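Local coordinates for protein exodeoxyribonuclease III (Methanosarcina mazei, PDB 5J8N) that probably cleaves DNA at abasic sites and trims strands from their 3' ends, as a magnesium-dependent nuclease of the AP endonuclease/exonuclease III family, at residues Ser8-Leu14 / Cys35-Val41; Ser69-Thr73 / Leu107-Tyr111; Ile110-Asn114 / Gly150-Thr154; Leu221-Val226 / His248-Leu253. The protein carries 3 engineered substitutions. All coordinates share one frame; numbering follows the deposited sequence. Where two conformers were deposited one is given.

Interaction 1. Residues Ser8-Leu14 / Cys35-Val41. With MG (magnesium ion), chain B.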
loop_
_atom_site.group_PDB
_atom_site.type_symbol
_atom_site.label_atom_id
_atom_site.label_comp_id
_atom_site.label_asym_id
_atom_site.label_seq_id
_atom_site.Cartn_x
_atom_site.Cartn_y
_atom_site.Cartn_z
ATOM N N SER A 8 -2.374 4.693 4.511
ATOM C CA SER A 8 -1.329 3.871 3.948
ATOM C C SER A 8 -0.346 4.760 3.232
ATOM O O SER A 8 -0.773 5.652 2.460
ATOM C CB SER A 8 -1.964 2.882 2.988
ATOM O OG SER A 8 -0.978 2.068 2.298
ATOM N N TRP A 9 0.945 4.568 3.464
ATOM C CA TRP A 9 1.912 5.508 2.960
ATOM C C TRP A 9 3.235 4.826 2.641
ATOM O O TRP A 9 3.854 4.252 3.546
ATOM C CB TRP A 9 2.153 6.623 4.020
ATOM C CG TRP A 9 2.944 7.817 3.506
ATOM C CD1 TRP A 9 3.202 8.176 2.202
ATOM C CD2 TRP A 9 3.516 8.843 4.324
ATOM N NE1 TRP A 9 3.912 9.402 2.165
ATOM C CE2 TRP A 9 4.084 9.820 3.468
ATOM C CE3 TRP A 9 3.541 9.043 5.702
ATOM C CZ2 TRP A 9 4.749 10.941 3.953
ATOM C CZ3 TRP A 9 4.170 10.179 6.193
ATOM C CH2 TRP A 9 4.785 11.115 5.302
ATOM N N ASN A 10 3.714 4.958 1.399
ATOM C CA ASN A 10 5.100 4.579 1.090
ATOM C C ASN A 10 5.991 5.751 1.480
ATOM O O ASN A 10 5.851 6.854 0.891
ATOM C CB ASN A 10 5.256 4.248 -0.397
ATOM C CG ASN A 10 6.693 3.972 -0.779
ATOM O OD1 ASN A 10 7.624 4.611 -0.267
ATOM N ND2 ASN A 10 6.903 3.009 -1.708
ATOM N N VAL A 11 6.801 5.527 2.507
ATOM C CA VAL A 11 7.567 6.588 3.140
ATOM C C VAL A 11 8.939 6.798 2.545
ATOM O O VAL A 11 9.639 7.750 2.893
ATOM C CB VAL A 11 7.707 6.345 4.648
ATOM C CG1 VAL A 11 6.326 6.519 5.337
ATOM C CG2 VAL A 11 8.301 5.008 4.998
ATOM N N ASN A 12 9.355 5.881 1.652
ATOM C CA ASN A 12 10.661 5.988 0.959
ATOM C C ASN A 12 11.836 6.076 1.949
ATOM O O ASN A 12 12.836 6.754 1.720
ATOM C CB ASN A 12 10.709 7.179 -0.046
ATOM C CG ASN A 12 11.702 6.937 -1.198
ATOM O OD1 ASN A 12 11.836 5.788 -1.728
ATOM N ND2 ASN A 12 12.288 8.013 -1.664
ATOM N N GLY A 13 11.738 5.255 2.993
ATOM C CA GLY A 13 12.686 5.195 4.074
ATOM C C GLY A 13 12.103 5.735 5.379
ATOM O O GLY A 13 11.860 6.965 5.531
ATOM N N LEU A 14 11.864 4.840 6.344
ATOM C CA LEU A 14 11.156 5.228 7.556
ATOM C C LEU A 14 11.968 6.112 8.452
ATOM O O LEU A 14 11.447 7.099 8.986
ATOM C CB LEU A 14 10.716 3.944 8.316
ATOM C CG LEU A 14 9.889 4.245 9.572
ATOM C CD1 LEU A 14 8.607 5.023 9.248
ATOM C CD2 LEU A 14 9.576 2.880 10.230
ATOM N N CYS A 35 -0.507 2.196 7.903
ATOM C CA CYS A 35 0.357 1.243 7.181
ATOM C C CYS A 35 1.458 2.014 6.490
ATOM O O CYS A 35 1.170 3.006 5.788
ATOM C CB CYS A 35 -0.424 0.426 6.138
ATOM S SG CYS A 35 -1.596 -0.719 6.899
ATOM N N VAL A 36 2.698 1.547 6.598
ATOM C CA VAL A 36 3.835 2.160 5.898
ATOM C C VAL A 36 4.472 1.111 5.005
ATOM O O VAL A 36 4.567 -0.102 5.350
ATOM C CB VAL A 36 4.854 2.794 6.861
ATOM C CG1 VAL A 36 4.231 4.026 7.554
ATOM C CG2 VAL A 36 5.430 1.804 7.858
ATOM N N GLN A 37 4.915 1.559 3.836
ATOM C CA GLN A 37 5.708 0.723 2.916
ATOM C C GLN A 37 7.049 1.351 2.648
ATOM O O GLN A 37 7.261 2.573 2.686
ATOM C CB GLN A 37 4.988 0.466 1.594
ATOM C CG GLN A 37 3.600 -0.140 1.812
ATOM C CD GLN A 37 2.543 0.927 1.960
ATOM O OE1 GLN A 37 2.639 1.993 1.341
ATOM N NE2 GLN A 37 1.517 0.658 2.752
ATOM N N GLU A 38 7.977 0.460 2.324
ATOM C CA GLU A 38 9.360 0.802 2.018
ATOM C C GLU A 38 10.009 1.510 3.209
ATOM O O GLU A 38 10.504 2.632 3.146
ATOM C CB GLU A 38 9.546 1.611 0.727
ATOM C CG GLU A 38 11.012 1.484 0.272
ATOM C CD GLU A 38 11.346 2.222 -0.947
ATOM O OE1 GLU A 38 10.630 3.166 -1.326
ATOM O OE2 GLU A 38 12.416 1.925 -1.517
ATOM N N THR A 39 10.104 0.764 4.299
ATOM C CA THR A 39 10.698 1.281 5.515
ATOM C C THR A 39 12.196 1.393 5.371
ATOM O O THR A 39 12.856 2.205 6.033
ATOM C CB THR A 39 10.396 0.388 6.736
ATOM O OG1 THR A 39 11.016 -0.899 6.502
ATOM C CG2 THR A 39 8.875 0.242 6.914
ATOM N N LYS A 40 12.800 0.519 4.568
ATOM C CA LYS A 40 14.249 0.382 4.399
ATOM C C LYS A 40 14.950 0.014 5.724
ATOM O O LYS A 40 16.170 0.215 5.867
ATOM C CB LYS A 40 14.886 1.670 3.796
ATOM C CG LYS A 40 14.315 2.054 2.439
ATOM C CD LYS A 40 15.060 3.289 1.875
ATOM C CE LYS A 40 14.428 3.692 0.587
ATOM N NZ LYS A 40 15.092 4.929 -0.030
ATOM N N VAL A 41 14.193 -0.565 6.661
ATOM C CA VAL A 41 14.709 -0.960 7.972
ATOM C C VAL A 41 15.367 -2.321 7.858
ATOM O O VAL A 41 14.709 -3.284 7.386
ATOM C CB VAL A 41 13.548 -1.043 8.992
ATOM C CG1 VAL A 41 13.983 -1.800 10.235
ATOM C CG2 VAL A 41 13.025 0.383 9.321
HETATM MG MG MG B . 10.806 4.457 -2.914
HETATM O O HOH W 1 0.732 3.324 -0.049
HETATM O O HOH W 2 9.085 5.495 -2.343
HETATM O O HOH W 3 14.742 5.161 -2.859
HETATM O O HOH W 4 12.575 3.565 -3.504
HETATM O O HOH W 5 10.866 5.644 -4.534
HETATM O O HOH W 6 9.628 2.983 -3.939
#

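Interaction 2. Residues Ser69-Thr73 / Leu107-Tyr111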
loop_
_atom_site.group_PDB
_atom_site.type_symbol
_atom_site.label_atom_id
_atom_site.label_comp_id
_atom_site.label_asym_id
_atom_site.label_seq_id
_atom_site.Cartn_x
_atom_site.Cartn_y
_atom_site.Cartn_z
ATOM N N SER A 69 13.202 -2.297 0.904
ATOM C CA SER A 69 11.837 -2.770 1.056
ATOM C C SER A 69 11.392 -2.629 2.523
ATOM O O SER A 69 11.750 -1.645 3.174
ATOM C CB SER A 69 11.779 -4.204 0.501
ATOM O OG SER A 69 10.433 -4.698 0.541
ATOM N N GLY A 70 10.617 -3.560 3.062
ATOM C CA GLY A 70 10.119 -3.512 4.441
ATOM C C GLY A 70 8.781 -2.822 4.527
ATOM O O GLY A 70 8.507 -1.807 3.851
ATOM N N VAL A 71 7.892 -3.383 5.349
ATOM C CA VAL A 71 6.571 -2.768 5.585
ATOM C C VAL A 71 6.201 -2.859 7.060
ATOM O O VAL A 71 6.748 -3.702 7.783
ATOM C CB VAL A 71 5.430 -3.407 4.748
ATOM C CG1 VAL A 71 5.691 -3.315 3.264
ATOM C CG2 VAL A 71 5.158 -4.860 5.145
ATOM N N GLY A 72 5.305 -1.976 7.517
ATOM C CA GLY A 72 4.867 -2.051 8.912
ATOM C C GLY A 72 3.432 -1.560 9.025
ATOM O O GLY A 72 2.943 -0.775 8.190
ATOM N N THR A 73 2.778 -2.038 10.067
ATOM C CA THR A 73 1.392 -1.683 10.371
ATOM C C THR A 73 1.299 -1.317 11.825
ATOM O O THR A 73 1.708 -2.041 12.708
ATOM C CB THR A 73 0.465 -2.870 10.084
ATOM O OG1 THR A 73 0.496 -3.108 8.685
ATOM C CG2 THR A 73 -0.986 -2.601 10.523
ATOM N N LEU A 107 -6.425 -7.464 6.905
ATOM C CA LEU A 107 -5.664 -6.406 6.271
ATOM C C LEU A 107 -4.355 -6.921 5.714
ATOM O O LEU A 107 -3.557 -7.528 6.449
ATOM C CB LEU A 107 -5.369 -5.318 7.273
ATOM C CG LEU A 107 -4.513 -4.161 6.778
ATOM C CD1 LEU A 107 -5.177 -3.348 5.630
ATOM C CD2 LEU A 107 -4.218 -3.185 7.951
ATOM N N LEU A 108 -4.142 -6.695 4.426
ATOM C CA LEU A 108 -2.857 -7.033 3.784
ATOM C C LEU A 108 -2.173 -5.737 3.414
ATOM O O LEU A 108 -2.727 -4.958 2.620
ATOM C CB LEU A 108 -3.071 -7.904 2.522
ATOM C CG LEU A 108 -3.946 -9.169 2.740
ATOM C CD1 LEU A 108 -4.043 -9.930 1.419
ATOM C CD2 LEU A 108 -3.430 -10.055 3.894
ATOM N N ASN A 109 -0.986 -5.515 3.957
ATOM C CA ASN A 109 -0.191 -4.329 3.715
ATOM C C ASN A 109 0.983 -4.722 2.815
ATOM O O ASN A 109 1.779 -5.577 3.219
ATOM C CB ASN A 109 0.275 -3.796 5.065
ATOM C CG ASN A 109 1.213 -2.594 4.940
ATOM O OD1 ASN A 109 1.280 -2.001 3.866
ATOM N ND2 ASN A 109 1.875 -2.192 6.042
ATOM N N ILE A 110 1.062 -4.158 1.630
ATOM C CA ILE A 110 1.994 -4.670 0.611
ATOM C C ILE A 110 2.796 -3.595 -0.101
ATOM O O ILE A 110 2.220 -2.578 -0.524
ATOM C CB ILE A 110 1.218 -5.503 -0.457
ATOM C CG1 ILE A 110 0.297 -6.539 0.237
ATOM C CG2 ILE A 110 2.191 -6.197 -1.440
ATOM C CD1 ILE A 110 -0.552 -7.340 -0.744
ATOM N N TYR A 111 4.087 -3.836 -0.226
ATOM C CA TYR A 111 4.972 -3.037 -1.066
ATOM C C TYR A 111 5.253 -3.878 -2.312
ATOM O O TYR A 111 6.152 -4.724 -2.324
ATOM C CB TYR A 111 6.284 -2.692 -0.302
ATOM C CG TYR A 111 7.278 -1.913 -1.089
ATOM C CD1 TYR A 111 6.889 -0.866 -1.903
ATOM C CD2 TYR A 111 8.622 -2.245 -1.046
ATOM C CE1 TYR A 111 7.817 -0.163 -2.691
ATOM C CE2 TYR A 111 9.572 -1.490 -1.783
ATOM C CZ TYR A 111 9.136 -0.459 -2.612
ATOM O OH TYR A 111 10.036 0.263 -3.372
#

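Interaction 3. Residues Ile110-Asn114 / Gly150-Thr154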
loop_
_atom_site.group_PDB
_atom_site.type_symbol
_atom_site.label_atom_id
_atom_site.label_comp_id
_atom_site.label_asym_id
_atom_site.label_seq_id
_atom_site.Cartn_x
_atom_site.Cartn_y
_atom_site.Cartn_z
ATOM N N ILE A 110 1.062 -4.158 1.630
ATOM C CA ILE A 110 1.994 -4.670 0.611
ATOM C C ILE A 110 2.796 -3.595 -0.101
ATOM O O ILE A 110 2.220 -2.578 -0.524
ATOM C CB ILE A 110 1.218 -5.503 -0.457
ATOM C CG1 ILE A 110 0.297 -6.539 0.237
ATOM C CG2 ILE A 110 2.191 -6.197 -1.440
ATOM C CD1 ILE A 110 -0.552 -7.340 -0.744
ATOM N N TYR A 111 4.087 -3.836 -0.226
ATOM C CA TYR A 111 4.972 -3.037 -1.066
ATOM C C TYR A 111 5.253 -3.878 -2.312
ATOM O O TYR A 111 6.152 -4.724 -2.324
ATOM C CB TYR A 111 6.284 -2.692 -0.302
ATOM C CG TYR A 111 7.278 -1.913 -1.089
ATOM C CD1 TYR A 111 6.889 -0.866 -1.903
ATOM C CD2 TYR A 111 8.622 -2.245 -1.046
ATOM C CE1 TYR A 111 7.817 -0.163 -2.691
ATOM C CE2 TYR A 111 9.572 -1.490 -1.783
ATOM C CZ TYR A 111 9.136 -0.459 -2.612
ATOM O OH TYR A 111 10.036 0.263 -3.372
ATOM N N PHE A 112 4.456 -3.678 -3.352
ATOM C CA PHE A 112 4.630 -4.528 -4.554
ATOM C C PHE A 112 5.931 -4.134 -5.260
ATOM O O PHE A 112 6.371 -2.968 -5.169
ATOM C CB PHE A 112 3.467 -4.345 -5.507
ATOM C CG PHE A 112 2.166 -4.950 -5.028
ATOM C CD1 PHE A 112 1.248 -4.257 -4.273
ATOM C CD2 PHE A 112 1.864 -6.249 -5.413
ATOM C CE1 PHE A 112 0.037 -4.864 -3.859
ATOM C CE2 PHE A 112 0.676 -6.854 -5.053
ATOM C CZ PHE A 112 -0.264 -6.129 -4.277
ATOM N N PRO A 113 6.609 -5.078 -5.912
ATOM C CA PRO A 113 7.907 -4.770 -6.528
ATOM C C PRO A 113 7.852 -3.717 -7.632
ATOM O O PRO A 113 6.878 -3.605 -8.366
ATOM C CB PRO A 113 8.337 -6.132 -7.117
ATOM C CG PRO A 113 7.502 -7.159 -6.288
ATOM C CD PRO A 113 6.181 -6.474 -6.064
ATOM N N ASN A 114 8.937 -2.959 -7.699
ATOM C CA ASN A 114 9.121 -2.117 -8.832
ATOM C C ASN A 114 9.883 -2.860 -9.909
ATOM O O ASN A 114 10.873 -3.544 -9.642
ATOM C CB ASN A 114 9.838 -0.852 -8.437
ATOM C CG ASN A 114 9.891 0.114 -9.564
ATOM O OD1 ASN A 114 10.781 -0.003 -10.419
ATOM N ND2 ASN A 114 8.912 1.040 -9.620
ATOM N N GLY A 150 -1.517 -0.493 -0.229
ATOM C CA GLY A 150 -0.086 -0.322 -0.414
ATOM C C GLY A 150 0.228 0.219 -1.773
ATOM O O GLY A 150 -0.606 0.808 -2.487
ATOM N N ASP A 151 1.509 0.077 -2.104
ATOM C CA ASP A 151 2.111 0.649 -3.302
ATOM C C ASP A 151 2.147 -0.442 -4.332
ATOM O O ASP A 151 2.964 -1.374 -4.222
ATOM C CB ASP A 151 3.488 1.164 -2.929
ATOM C CG ASP A 151 4.278 1.671 -4.075
ATOM O OD1 ASP A 151 3.785 1.740 -5.211
ATOM O OD2 ASP A 151 5.470 2.027 -3.833
ATOM N N VAL A 152 1.249 -0.333 -5.304
ATOM C CA VAL A 152 1.129 -1.344 -6.360
ATOM C C VAL A 152 2.229 -1.119 -7.403
ATOM O O VAL A 152 2.513 -2.011 -8.210
ATOM C CB VAL A 152 -0.292 -1.224 -6.949
ATOM C CG1 VAL A 152 -0.503 -2.136 -8.161
ATOM C CG2 VAL A 152 -1.310 -1.538 -5.847
ATOM N N ASN A 153 2.826 0.082 -7.446
ATOM C CA ASN A 153 3.870 0.397 -8.433
ATOM C C ASN A 153 3.379 0.290 -9.874
ATOM O O ASN A 153 4.197 0.158 -10.797
ATOM C CB ASN A 153 5.152 -0.449 -8.211
ATOM C CG ASN A 153 6.182 0.289 -7.389
ATOM O OD1 ASN A 153 6.514 1.431 -7.700
ATOM N ND2 ASN A 153 6.623 -0.315 -6.283
ATOM N N THR A 154 2.057 0.473 -10.059
ATOM C CA THR A 154 1.443 0.542 -11.386
ATOM C C THR A 154 0.297 1.523 -11.355
ATOM O O THR A 154 -0.447 1.546 -10.348
ATOM C CB THR A 154 0.900 -0.872 -11.823
ATOM O OG1 THR A 154 1.998 -1.793 -11.885
ATOM C CG2 THR A 154 0.255 -0.829 -13.210
#

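Interaction 4. Residues Leu221-Val226 / His248-Leu253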
loop_
_atom_site.group_PDB
_atom_site.type_symbol
_atom_site.label_atom_id
_atom_site.label_comp_id
_atom_site.label_asym_id
_atom_site.label_seq_id
_atom_site.Cartn_x
_atom_site.Cartn_y
_atom_site.Cartn_z
ATOM N N LEU A 221 -0.067 5.389 -7.795
ATOM C CA LEU A 221 0.578 4.087 -7.562
ATOM C C LEU A 221 0.085 3.402 -6.311
ATOM O O LEU A 221 0.370 2.219 -6.116
ATOM C CB LEU A 221 2.101 4.259 -7.421
ATOM C CG LEU A 221 2.763 4.973 -8.618
ATOM C CD1 LEU A 221 4.256 5.054 -8.399
ATOM C CD2 LEU A 221 2.482 4.181 -9.920
ATOM N N ASP A 222 -0.600 4.166 -5.443
ATOM C CA ASP A 222 -0.982 3.671 -4.115
ATOM C C ASP A 222 -2.472 3.555 -4.066
ATOM O O ASP A 222 -3.198 4.468 -4.495
ATOM C CB ASP A 222 -0.467 4.641 -3.034
ATOM C CG ASP A 222 1.016 4.784 -3.131
ATOM O OD1 ASP A 222 1.735 3.902 -2.597
ATOM O OD2 ASP A 222 1.476 5.732 -3.802
ATOM N N TYR A 223 -2.961 2.446 -3.490
ATOM C CA TYR A 223 -4.375 2.086 -3.556
ATOM C C TYR A 223 -4.820 1.440 -2.252
ATOM O O TYR A 223 -3.986 0.904 -1.502
ATOM C CB TYR A 223 -4.608 1.058 -4.668
ATOM C CG TYR A 223 -4.205 1.434 -6.072
ATOM C CD1 TYR A 223 -2.862 1.428 -6.463
ATOM C CD2 TYR A 223 -5.181 1.687 -7.043
ATOM C CE1 TYR A 223 -2.482 1.735 -7.763
ATOM C CE2 TYR A 223 -4.816 2.016 -8.370
ATOM C CZ TYR A 223 -3.458 1.989 -8.702
ATOM O OH TYR A 223 -3.126 2.243 -10.018
ATOM N N VAL A 224 -6.118 1.465 -2.027
ATOM C CA VAL A 224 -6.683 0.515 -1.064
ATOM C C VAL A 224 -7.766 -0.220 -1.805
ATOM O O VAL A 224 -8.728 0.368 -2.323
ATOM C CB VAL A 224 -7.227 1.151 0.240
ATOM C CG1 VAL A 224 -7.614 0.052 1.216
ATOM C CG2 VAL A 224 -6.194 2.104 0.877
ATOM N N PHE A 225 -7.644 -1.539 -1.896
ATOM C CA PHE A 225 -8.637 -2.409 -2.505
ATOM C C PHE A 225 -9.456 -3.093 -1.450
ATOM O O PHE A 225 -8.953 -3.356 -0.340
ATOM C CB PHE A 225 -7.976 -3.477 -3.368
ATOM C CG PHE A 225 -7.009 -2.927 -4.377
ATOM C CD1 PHE A 225 -7.479 -2.381 -5.579
ATOM C CD2 PHE A 225 -5.677 -2.944 -4.115
ATOM C CE1 PHE A 225 -6.561 -1.873 -6.531
ATOM C CE2 PHE A 225 -4.746 -2.445 -5.054
ATOM C CZ PHE A 225 -5.215 -1.884 -6.256
ATOM N N VAL A 226 -10.702 -3.351 -1.761
ATOM C CA VAL A 226 -11.537 -4.194 -0.853
ATOM C C VAL A 226 -12.180 -5.284 -1.657
ATOM O O VAL A 226 -12.533 -5.117 -2.829
ATOM C CB VAL A 226 -12.599 -3.384 -0.085
ATOM C CG1 VAL A 226 -11.903 -2.320 0.822
ATOM C CG2 VAL A 226 -13.645 -2.735 -1.029
ATOM N N HIS A 248 5.957 9.552 -2.454
ATOM C CA HIS A 248 4.531 9.229 -2.441
ATOM C C HIS A 248 3.818 10.087 -1.394
ATOM O O HIS A 248 4.446 10.523 -0.411
ATOM C CB HIS A 248 4.266 7.777 -2.043
ATOM C CG HIS A 248 4.841 6.762 -2.974
ATOM N ND1 HIS A 248 4.048 5.914 -3.721
ATOM C CD2 HIS A 248 6.125 6.424 -3.226
ATOM C CE1 HIS A 248 4.833 5.089 -4.401
ATOM N NE2 HIS A 248 6.088 5.396 -4.131
ATOM N N CYS A 249 2.514 10.276 -1.581
ATOM C CA CYS A 249 1.673 10.745 -0.469
ATOM C C CYS A 249 0.798 9.614 0.000
ATOM O O CYS A 249 0.642 8.608 -0.691
ATOM C CB CYS A 249 0.819 11.975 -0.883
ATOM S SG CYS A 249 -0.548 11.586 -2.000
ATOM N N PRO A 250 0.183 9.739 1.158
ATOM C CA PRO A 250 -0.684 8.663 1.660
ATOM C C PRO A 250 -1.986 8.565 0.904
ATOM O O PRO A 250 -2.430 9.534 0.264
ATOM C CB PRO A 250 -0.972 9.070 3.130
ATOM C CG PRO A 250 0.126 10.079 3.472
ATOM C CD PRO A 250 0.386 10.805 2.169
ATOM N N VAL A 251 -2.609 7.405 1.053
ATOM C CA VAL A 251 -3.977 7.145 0.662
ATOM C C VAL A 251 -4.713 6.506 1.803
ATOM O O VAL A 251 -4.100 6.087 2.794
ATOM C CB VAL A 251 -4.028 6.227 -0.629
ATOM C CG1 VAL A 251 -3.306 6.887 -1.790
ATOM C CG2 VAL A 251 -3.423 4.848 -0.360
ATOM N N GLY A 252 -6.031 6.491 1.761
ATOM C CA GLY A 252 -6.717 5.890 2.889
ATOM C C GLY A 252 -8.147 5.535 2.604
ATOM O O GLY A 252 -8.675 5.835 1.540
ATOM N N LEU A 253 -8.768 4.935 3.588
ATOM C CA LEU A 253 -10.216 4.792 3.491
ATOM C C LEU A 253 -10.824 4.627 4.852
ATOM O O LEU A 253 -10.100 4.415 5.865
ATOM C CB LEU A 253 -10.659 3.669 2.566
ATOM C CG LEU A 253 -10.213 2.257 2.910
ATOM C CD1 LEU A 253 -10.820 1.737 4.215
ATOM C CD2 LEU A 253 -10.681 1.317 1.773
#

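Interaction 1. Residues Ser8-Leu14 / Cys35-Val41
N12 and E38 both turn their side chains anti to the backbone N (chi1 -153° and -161°), and the extended chain of E38 then runs alongside N12 to a shared magnesium ion. This is the metal end of two parallel strands, 3-10 and 33-37, in the DNase I-like fold of the AP endonuclease family. N12 OD1 binds the magnesium at 2.1 Å, and E38 OE1 takes a second position. N12 ND2 bonds Y208 OH. Four waters complete six-fold coordination. Water 4 also donates to E38 OE2, and water 2 to N10 OD1, so the shell of the ion is tied to the protein a second time.

One residue back along the strand from E38, Q37 bends at chi2 (89°). Its NE2 reaches S8 OG at 2.9 Å, and water 1 bridges S8 OG to Q37 OE1. Q37 NE2 also donates to N109 OD1, so both ends of the buried amide have partners. N10 OD1 accepts from N12 N in an Asx turn, while N10 ND2 bonds D151, a predicted active-site residue.

On the side of W9 and V36, V11 CG1, from the loop just past the strand, packs on V36 CG1 at 3.9 Å. Backbone pairing runs on past the strands. W9 N bonds C35 O, Q37 N bonds W9 O, and V11 N bonds Q37 O. G13 N then donates to E38 O at 2.9 Å. L14 N ends the series with a nearly straight bond to T39 O, 2.8 Å long.

Interaction 2. Residues Ser69-Thr73 / Leu107-Tyr111
N109 reaches from strand 106-111 to T73 on strand 71-75, and this polar middle is the close part of the contact. N109 ND2 donates to T73 OG1 at 3.1 Å, with T73 OG1 tilted from the amide plane. The same nitrogen lies 2.8 Å from G72 O. The two side chains run antiparallel to one another as they pass. With chi1 at 176°, N109 CG lies anti to its own backbone nitrogen, and the amide rises from its strand into the space between the sheets. Its OD1 accepts from Q37 NE2, so both ends of the buried amide are engaged.

Beside it the contact is apolar, and it loosens toward L107. V71 CG1 meets Y111 CB at 3.7 Å, with the two side chains crossing at a slant. T73 CG2 and L107 CD2 meet tip to tip at 4.2 Å, and this is the wider end. No side of the contact opens to solvent, since every touching residue is buried. L98 also packs on V71 and T73.

At the other end S69 OG sits at the edge of the Y111 ring, in its plane, 3.4 Å from CD2. The hydroxyl bonds E94 O. Y111 is a predicted active-site residue, and its ring also touches E38 and D151.

The strand axes run 7.3 Å apart at their closest, at 152° to each other. They belong to different sheets, and side chains rather than backbone join them. Such face-to-face packing of two mixed sheets is typical of the DNase I-like sandwich, with the active site at one end.

Interaction 3. Residues Ile110-Asn114 / Gly150-Thr154
Y111 and D151 lie side by side and point the same way, each with CG anti to the backbone N (chi1 175° in D151). They sit on one face of a short parallel pairing that ends at the active-site edge of the DNase I-like fold. D151 OD2 meets the edge of the Y111 ring in its plane, 3.4 Å from CE1. The same oxygen accepts from N10 ND2. D151 is predicted to be the proton donor/acceptor and N153 the transition-state stabiliser.

F112 differs, with CG anti to the carbonyl carbon (chi1 -71°). Its ring lies alongside V152, with CD1 4.1 Å from V152 CG2. I110 CG2 covers one face over the centre, and F128, Y129 and F132 of helix 119-141 pack round the ring.

The backbone pairing uses D151 N to I110 O and F112 N to D151 O. N153 then takes over, its chi1 of -96° off the staggered positions, and its ND2 donates to F112 O at 2.9 Å, in the amide plane. In one of two conformers N114 OD1 accepts from K116 N, and N114 ND2 donates to N153 OD1 at 3.1 Å from above its carbonyl plane, the amides nearly at right angles.

Interaction 4. Residues Leu221-Val226 / His248-Leu253
L221 lays CD1 against H248 CE1 at 4.0 Å, the two side chains crossing at about a right angle. Next comes D222, which makes the one polar link. H248 ND1 donates to D222 OD2 at 2.6 Å, almost straight at 173°. The oxygen lies in the imidazole plane and uses its syn lone pair, while the carboxylate plane is turned 74° from the ring. S204 OG is a second partner of D222 OD2. This short bond would orient the imidazole. D222 is predicted to matter for catalysis and H248 to be an active-site residue.

V251 CG1 packs on D222 CB at 3.8 Å. Y223 turns away, and its OH bonds T154 O. V224 faces V251 and L253. Its CG1, anti to the backbone N, meets L253 CD2 at 3.4 Å in one of the two conformers of L253. V226 CG1 closes the row on the same L253 CD2 at 4.0 Å.

The strands run 21° from parallel but lie in different sheets. Strand 218-227 has helix 175-186 on its far side, where F225 packs on M181 and L185, and strand 251-256 lies between strands 3-10 and 234-239.

In the fold
All four contacts are buried. Interaction 1 lies within one sheet, and interaction 3 continues the pairing in the other, so backbone bonds run through both, joined by side-chain amides and, in interaction 1, the metal. Interactions 2 and 4 join the two sheets face to face through side chains, mostly apolar with one polar link each. Interactions 2 and 3 share I110 and Y111 on strand 106-111. Strands 33-37 and 71-75 tie interaction 1 to interaction 2, and strands 3-10 and 251-256 tie it to interaction 4. Interactions 1, 3 and 4 meet around D151, which bonds N10 and packs on H248 and D222. The magnesium ion is bound by interaction 1 alone.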